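Long-range contacts in protein (aminopeptidase) (Ochrobactrum anthropi, PDB 1B65), which acts as an L-aminopeptidase and D-Ala-esterase/amidase, a serine aminopeptidase built on a variant of the Ntn hydrolase fold: residues Asp33-Gly38 with Thr60-His65; Gly196-Val201 with Val332-Val337. All coordinates share one frame; numbering follows the deposited sequence.

Contact 1: Asp33-Gly38 with Thr60-His65; sequences DGVGVG and TAILPH
G36 and G38 pair with L63 and A61 in an antiparallel beta ladder. It joins strands 36-43 and 56-63 in the four-stranded sheet of this enzyme's Ntn hydrolase-type fold. Strand 36-43 is the outermost strand of that sheet within this chain, though the backbone of V37 also bonds to A171. Four backbone hydrogen bonds hold the strand part tightly. G36 N gives to L63 O at 2.9 Å, and L63 N returns to G36 O at 2.9 Å. Two residues further along the ladder, G38 N meets A61 O at 2.9 Å and A61 N meets G38 O at 2.8 Å. The bond onto L63 O is the most skewed of the four, with its donor tilted 33° from the carbonyl plane. Between these pairs, V37 and I62 form a non-hydrogen-bonded pair with side chains on one face. V35 adds to that patch: its CG1 lies 3.7 Å from CG2 of I62, and the two side chains run side by side. With chi1 at 172°, CG1 of V35 is anti to the backbone N, which sets the other methyl, CG2, near CA of P64.

The D33-G34 side is looser. D33 is exposed and G34 partly so, while P64 and H65 across from them are covered by V74 of strand 74-83. G34 has a positive phi of 89°, which suits a residue with no CB. Beyond G36 a water bridges the two segments, and the backbone of G34 bonds to M66, just past H65. The water donates to D33 O at 2.8 Å and accepts from H65 N at 2.8 Å. The imidazole of H65 turns a face to the same water, whose oxygen sits 3.1 Å above the ring plane, offset toward the rim.

Contact 2: Gly196-Val201 with Val332-Val337; sequences GTASRV and VEEAVV
Helix-on-sheet packing brings A335 and E334 of helix 322-342 against G196, A198 and R200 of strand 194-204. That strand is outermost in the six-stranded sheet of this Ntn hydrolase variant. G196 has no side chain, and the carbonyl of A335 comes down onto it: CA of G196 is 3.3 Å from A335 O, a CA-H...O contact. Beside it, the methyl CB of A335 rests 3.8 Å from CA of T197. A198 points its CB at the helix and touches CG of E334 at 4.0 Å. Short side chains on both elements therefore let the helix backbone sit close to the strand. T197 and S199 point away; OG1 of T197 bonds to A213 O and I29 N.

The buried polar part is a salt bridge between R200 and E334. The E334 chain is extended beyond CG and reaches over A198. The bend at chi2 (-64°) lifts the R200 chain off the strand and leans its guanidinium back over S199, towards E334. One oxygen, OE1, lies at the guanidinium edge and takes both terminal nitrogens. Both N-H...O angles are bent, near 135°, as one oxygen serves two N-H groups. NH1 of R200 reaches OE1 of E334 at 2.9 Å, from above the carboxylate plane. NH2 of R200 is 2.8 Å from the same OE1, but its placement is less certain. The flat groups are turned 70° apart. OE2 of E334 forms a salt bridge with R13 NE and a hydrogen bond with N27 ND2, so the carboxylate is gripped through both oxygens and is probably ionised. R200 is also fixed from its own strand: NH1 donates to S199 O at 2.9 Å, in the guanidinium plane but from above the plane of that carbonyl.

How the contacts relate
The two contacts follow each other along the chain, contact 1 closing before contact 2 opens. Their centres are 16 Å apart, and their nearest atoms are about 6 Å apart without touching. They belong to different sheets. Contact 1 pairs two strands of the four-stranded sheet, while contact 2 lays helix 322-342 on the outermost strand of the six-stranded one. The loop just before contact 1 links them: I29 touches the side chain of V37 and its backbone N binds T197, and D31 bonds to S199. Both contacts are buried within one chain, and no other subunit touches them. They thus belong to the internal framework of the subunit.

Contact 1: Asp33-Gly38 with Thr60-His65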
loop_
_atom_site.group_PDB
_atom_site.type_symbol
_atom_site.label_atom_id
_atom_site.label_comp_id
_atom_site.label_asym_id
_atom_site.label_seq_id
_atom_site.Cartn_x
_atom_site.Cartn_y
_atom_site.Cartn_z
ATOM N N ASP A 33 -29.543 -7.781 -1.886
ATOM C CA ASP A 33 -30.640 -6.902 -2.283
ATOM C C ASP A 33 -30.227 -5.693 -3.120
ATOM O O ASP A 33 -29.251 -4.997 -2.801
ATOM C CB ASP A 33 -31.295 -6.392 -0.999
ATOM C CG ASP A 33 -30.635 -5.108 -0.506
ATOM O OD1 ASP A 33 -29.383 -5.115 -0.212
ATOM O OD2 ASP A 33 -31.358 -4.076 -0.487
ATOM N N GLY A 34 -30.905 -5.527 -4.233
ATOM C CA GLY A 34 -30.696 -4.372 -5.097
ATOM C C GLY A 34 -29.605 -4.576 -6.139
ATOM O O GLY A 34 -29.490 -3.688 -6.954
ATOM N N VAL A 35 -28.820 -5.654 -6.029
ATOM C CA VAL A 35 -27.724 -5.827 -6.991
ATOM C C VAL A 35 -28.238 -6.554 -8.224
ATOM O O VAL A 35 -28.806 -7.642 -8.064
ATOM C CB VAL A 35 -26.573 -6.641 -6.365
ATOM C CG1 VAL A 35 -25.532 -6.995 -7.441
ATOM C CG2 VAL A 35 -25.962 -5.789 -5.244
ATOM N N GLY A 36 -28.000 -6.007 -9.389
ATOM C CA GLY A 36 -28.504 -6.718 -10.614
ATOM C C GLY A 36 -27.299 -7.099 -11.473
ATOM O O GLY A 36 -26.215 -6.490 -11.391
ATOM N N VAL A 37 -27.448 -8.113 -12.326
ATOM C CA VAL A 37 -26.369 -8.547 -13.215
ATOM C C VAL A 37 -26.928 -8.579 -14.638
ATOM O O VAL A 37 -28.066 -9.047 -14.801
ATOM C CB VAL A 37 -25.887 -9.967 -12.846
ATOM C CG1 VAL A 37 -24.867 -10.528 -13.817
ATOM C CG2 VAL A 37 -25.298 -9.969 -11.422
ATOM N N GLY A 38 -26.170 -8.047 -15.588
ATOM C CA GLY A 38 -26.613 -8.117 -16.979
ATOM C C GLY A 38 -25.448 -8.592 -17.852
ATOM O O GLY A 38 -24.278 -8.385 -17.494
ATOM N N THR A 60 -19.891 -8.245 -18.902
ATOM C CA THR A 60 -20.698 -8.536 -17.715
ATOM C C THR A 60 -20.919 -7.218 -16.988
ATOM O O THR A 60 -19.951 -6.446 -16.888
ATOM C CB THR A 60 -19.926 -9.531 -16.820
ATOM O OG1 THR A 60 -19.889 -10.788 -17.519
ATOM C CG2 THR A 60 -20.652 -9.762 -15.504
ATOM N N ALA A 61 -22.112 -6.905 -16.516
ATOM C CA ALA A 61 -22.298 -5.661 -15.752
ATOM C C ALA A 61 -22.980 -5.990 -14.432
ATOM O O ALA A 61 -23.897 -6.799 -14.389
ATOM C CB ALA A 61 -23.196 -4.724 -16.569
ATOM N N ILE A 62 -22.442 -5.496 -13.332
ATOM C CA ILE A 62 -23.058 -5.727 -12.016
ATOM C C ILE A 62 -23.439 -4.341 -11.493
ATOM O O ILE A 62 -22.545 -3.511 -11.265
ATOM C CB ILE A 62 -21.998 -6.382 -11.100
ATOM C CG1 ILE A 62 -21.551 -7.722 -11.714
ATOM C CG2 ILE A 62 -22.610 -6.587 -9.708
ATOM C CD1 ILE A 62 -20.131 -8.083 -11.356
ATOM N N LEU A 63 -24.694 -4.083 -11.209
ATOM C CA LEU A 63 -25.074 -2.735 -10.749
ATOM C C LEU A 63 -25.729 -2.781 -9.385
ATOM O O LEU A 63 -26.797 -3.378 -9.244
ATOM C CB LEU A 63 -26.125 -2.209 -11.724
ATOM C CG LEU A 63 -26.274 -0.773 -12.145
ATOM C CD1 LEU A 63 -27.741 -0.369 -12.383
ATOM C CD2 LEU A 63 -25.494 0.265 -11.355
ATOM N N PRO A 64 -25.118 -2.170 -8.396
ATOM C CA PRO A 64 -25.694 -2.091 -7.046
ATOM C C PRO A 64 -26.827 -1.070 -7.016
ATOM O O PRO A 64 -26.845 -0.154 -7.847
ATOM C CB PRO A 64 -24.541 -1.608 -6.192
ATOM C CG PRO A 64 -23.311 -1.650 -7.040
ATOM C CD PRO A 64 -23.772 -1.520 -8.483
ATOM N N HIS A 65 -27.808 -1.191 -6.131
ATOM C CA HIS A 65 -28.923 -0.264 -5.985
ATOM C C HIS A 65 -29.539 0.050 -7.333
ATOM O O HIS A 65 -29.767 1.201 -7.711
ATOM C CB HIS A 65 -28.438 1.035 -5.315
ATOM C CG HIS A 65 -27.949 0.806 -3.919
ATOM N ND1 HIS A 65 -28.734 0.244 -2.931
ATOM C CD2 HIS A 65 -26.752 1.117 -3.349
ATOM C CE1 HIS A 65 -28.030 0.214 -1.802
ATOM N NE2 HIS A 65 -26.845 0.715 -2.035
HETATM O O HOH W 1 -28.028 -2.700 -3.839
#

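Contact 2: Gly196-Val201 with Val332-Val337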
loop_
_atom_site.group_PDB
_atom_site.type_symbol
_atom_site.label_atom_id
_atom_site.label_comp_id
_atom_site.label_asym_id
_atom_site.label_seq_id
_atom_site.Cartn_x
_atom_site.Cartn_y
_atom_site.Cartn_z
ATOM N N GLY A 196 -19.065 -17.381 -13.010
ATOM C CA GLY A 196 -19.641 -18.234 -11.957
ATOM C C GLY A 196 -20.131 -17.354 -10.798
ATOM O O GLY A 196 -19.594 -16.268 -10.588
ATOM N N THR A 197 -21.122 -17.890 -10.060
ATOM C CA THR A 197 -21.615 -17.048 -8.942
ATOM C C THR A 197 -22.096 -17.939 -7.812
ATOM O O THR A 197 -22.379 -19.133 -8.030
ATOM C CB THR A 197 -22.646 -16.055 -9.474
ATOM O OG1 THR A 197 -23.019 -15.124 -8.431
ATOM C CG2 THR A 197 -23.957 -16.717 -9.945
ATOM N N ALA A 198 -22.172 -17.415 -6.603
ATOM C CA ALA A 198 -22.654 -18.176 -5.438
ATOM C C ALA A 198 -22.959 -17.159 -4.343
ATOM O O ALA A 198 -22.471 -16.006 -4.428
ATOM C CB ALA A 198 -21.591 -19.147 -4.910
ATOM N N SER A 199 -23.664 -17.618 -3.316
ATOM C CA SER A 199 -23.916 -16.745 -2.168
ATOM C C SER A 199 -23.977 -17.564 -0.878
ATOM O O SER A 199 -24.125 -18.792 -0.857
ATOM C CB SER A 199 -25.221 -15.938 -2.293
ATOM O OG SER A 199 -26.351 -16.855 -2.284
ATOM N N ARG A 200 -23.884 -16.820 0.236
ATOM C CA ARG A 200 -23.974 -17.440 1.545
ATOM C C ARG A 200 -24.767 -16.489 2.440
ATOM O O ARG A 200 -24.619 -15.270 2.296
ATOM C CB ARG A 200 -22.638 -17.708 2.231
ATOM C CG ARG A 200 -21.734 -18.767 1.604
ATOM C CD ARG A 200 -22.439 -20.128 1.697
ATOM N NE ARG A 200 -21.541 -21.203 1.247
ATOM C CZ ARG A 200 -21.436 -21.519 -0.038
ATOM N NH1 ARG A 200 -22.129 -20.895 -0.989
ATOM N NH2 ARG A 200 -20.587 -22.515 -0.375
ATOM N N VAL A 201 -25.509 -17.041 3.402
ATOM C CA VAL A 201 -26.196 -16.129 4.341
ATOM C C VAL A 201 -25.591 -16.394 5.703
ATOM O O VAL A 201 -25.339 -17.583 6.051
ATOM C CB VAL A 201 -27.712 -16.357 4.296
ATOM C CG1 VAL A 201 -28.477 -15.682 5.409
ATOM C CG2 VAL A 201 -28.253 -15.892 2.949
ATOM N N VAL A 332 -16.407 -17.858 -2.948
ATOM C CA VAL A 332 -15.511 -17.742 -4.105
ATOM C C VAL A 332 -15.200 -19.128 -4.657
ATOM O O VAL A 332 -15.251 -19.292 -5.869
ATOM C CB VAL A 332 -14.200 -17.020 -3.726
ATOM C CG1 VAL A 332 -13.200 -17.081 -4.880
ATOM C CG2 VAL A 332 -14.546 -15.556 -3.418
ATOM N N GLU A 333 -14.891 -20.104 -3.797
ATOM C CA GLU A 333 -14.619 -21.442 -4.281
ATOM C C GLU A 333 -15.823 -22.020 -5.035
ATOM O O GLU A 333 -15.632 -22.556 -6.132
ATOM C CB GLU A 333 -14.311 -22.389 -3.123
ATOM C CG GLU A 333 -14.002 -23.805 -3.580
ATOM C CD GLU A 333 -13.793 -24.748 -2.407
ATOM O OE1 GLU A 333 -14.128 -24.375 -1.283
ATOM O OE2 GLU A 333 -13.284 -25.864 -2.589
ATOM N N GLU A 334 -17.042 -21.875 -4.469
ATOM C CA GLU A 334 -18.189 -22.395 -5.225
ATOM C C GLU A 334 -18.466 -21.649 -6.514
ATOM O O GLU A 334 -18.838 -22.275 -7.540
ATOM C CB GLU A 334 -19.426 -22.431 -4.304
ATOM C CG GLU A 334 -20.658 -23.000 -5.072
ATOM C CD GLU A 334 -21.791 -23.263 -4.094
ATOM O OE1 GLU A 334 -21.728 -23.001 -2.890
ATOM O OE2 GLU A 334 -22.836 -23.817 -4.533
ATOM N N ALA A 335 -18.241 -20.356 -6.640
ATOM C CA ALA A 335 -18.428 -19.579 -7.848
ATOM C C ALA A 335 -17.462 -20.066 -8.936
ATOM O O ALA A 335 -17.872 -20.256 -10.077
ATOM C CB ALA A 335 -18.238 -18.077 -7.535
ATOM N N VAL A 336 -16.200 -20.348 -8.566
ATOM C CA VAL A 336 -15.253 -20.891 -9.535
ATOM C C VAL A 336 -15.704 -22.271 -10.047
ATOM O O VAL A 336 -15.722 -22.515 -11.266
ATOM C CB VAL A 336 -13.852 -20.979 -8.931
ATOM C CG1 VAL A 336 -12.884 -21.760 -9.825
ATOM C CG2 VAL A 336 -13.240 -19.560 -8.738
ATOM N N VAL A 337 -16.086 -23.160 -9.131
ATOM C CA VAL A 337 -16.521 -24.497 -9.554
ATOM C C VAL A 337 -17.797 -24.403 -10.381
ATOM O O VAL A 337 -17.939 -25.016 -11.454
ATOM C CB VAL A 337 -16.638 -25.468 -8.365
ATOM C CG1 VAL A 337 -17.079 -26.842 -8.883
ATOM C CG2 VAL A 337 -15.256 -25.646 -7.704
#